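Putative acetyltransferase Sthe_0691 (Sphaerobacter thermophilus, PDB 3SHP) probably transfers an acetyl group from acetyl-CoA to an acceptor, as a likely member of the GNAT acetyltransferase family. Local coordinates at the interface of chains A and B. Coordinates in Å, arbitrary orientation; residue numbers count along the deposited sequence, not the author numbering. Chains: chain A/B, Putative acetyltransferase Sthe_0691.

The interface of chains A and B. Residues chain A 55, 58; chain B 131-132, 135.
A:Trp55 lays one face of its indole on the guanidinium of B:Arg132, and this stack is the core of the patch between two copies of the protein. The two planes are 18° apart. NH2 of B:Arg132 sits over the middle of the indole, 3.5 Å from the centroid of the five-membered ring and 3.7 Å from that of the six-membered ring. This is a cation-pi contact with both rings. CG of A:Trp55 lies anti to the backbone N (chi1 -178°), which carries the indole toward chain B. The B:Arg132 chain bends at chi2 (139°) and brings its guanidinium against one face of the indole.

Polar contacts centre on the carbonyl O of A:Trp55. Within chain A, NH1 of A:Arg58 donates a hydrogen bond to the carbonyl O of A:Trp55 at 3.1 Å. From chain B, NH2 of B:Arg132 gives a weak hydrogen bond to O of A:Trp55 at 3.4 Å. The O lies at the edge of the B:Arg132 guanidinium, in its plane. The two guanidinium groups are nearly perpendicular, and the shared carbonyl may ease their closeness.

Apolar contacts follow the far rim of the indole. CH2 of A:Trp55 meets CG of B:Arg132 at 3.8 Å, and CZ3 meets the methyl CB of B:Ala135 at 4.0 Å. The extended B:Gln131 side chain lays its amide beside the A:Trp55 backbone, with CD 3.9 Å from CA.

The pairing is not an exact two-fold, and the structure alone does not show whether it forms in solution. A:Trp55 belongs to the short 3-10 helix 54-56, and A:Arg58 starts strand 58-66. Together they meet the first turns of helix 131-139 of chain B.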
# COMPACT_ATOMS: atom_id res chain seq x y z
N TRP A 55 7.53 -11.73 29.49
CA TRP A 55 7.71 -13.18 29.40
C TRP A 55 6.57 -13.92 30.11
O TRP A 55 6.19 -15.01 29.68
CB TRP A 55 9.06 -13.60 30.01
CG TRP A 55 9.41 -15.09 29.93
CD1 TRP A 55 9.22 -16.03 30.91
CD2 TRP A 55 10.03 -15.79 28.83
NE1 TRP A 55 9.67 -17.27 30.49
CE2 TRP A 55 10.17 -17.15 29.22
CE3 TRP A 55 10.47 -15.40 27.55
CZ2 TRP A 55 10.74 -18.13 28.36
CZ3 TRP A 55 11.03 -16.38 26.70
CH2 TRP A 55 11.16 -17.72 27.12
N ARG A 58 0.09 -13.71 29.56
CA ARG A 58 -0.65 -14.84 29.00
C ARG A 58 -1.84 -14.32 28.19
O ARG A 58 -2.68 -13.60 28.71
CB ARG A 58 -1.09 -15.84 30.08
CG ARG A 58 0.07 -16.63 30.77
CD ARG A 58 0.86 -17.52 29.76
NE ARG A 58 1.98 -18.26 30.36
CZ ARG A 58 3.28 -17.92 30.26
NH1 ARG A 58 3.68 -16.83 29.59
NH2 ARG A 58 4.19 -18.69 30.85
N GLN B 131 9.36 -13.74 21.28
CA GLN B 131 10.09 -13.95 22.55
C GLN B 131 10.76 -15.31 22.63
O GLN B 131 11.93 -15.41 22.96
CB GLN B 131 9.16 -13.84 23.75
CG GLN B 131 8.95 -12.45 24.29
CD GLN B 131 8.07 -12.45 25.55
OE1 GLN B 131 8.23 -11.62 26.44
NE2 GLN B 131 7.17 -13.42 25.63
N ARG B 132 10.00 -16.35 22.35
CA ARG B 132 10.46 -17.70 22.57
C ARG B 132 11.42 -18.15 21.48
O ARG B 132 12.37 -18.88 21.75
CB ARG B 132 9.27 -18.64 22.76
CG ARG B 132 8.98 -18.77 24.23
CD ARG B 132 7.53 -18.76 24.60
NE ARG B 132 7.43 -18.78 26.07
CZ ARG B 132 7.19 -17.72 26.84
NH1 ARG B 132 6.99 -16.51 26.31
NH2 ARG B 132 7.13 -17.87 28.17
N ALA B 135 14.65 -16.49 22.37
CA ALA B 135 15.28 -17.15 23.52
C ALA B 135 15.98 -18.42 23.10
O ALA B 135 17.03 -18.74 23.64
CB ALA B 135 14.27 -17.44 24.66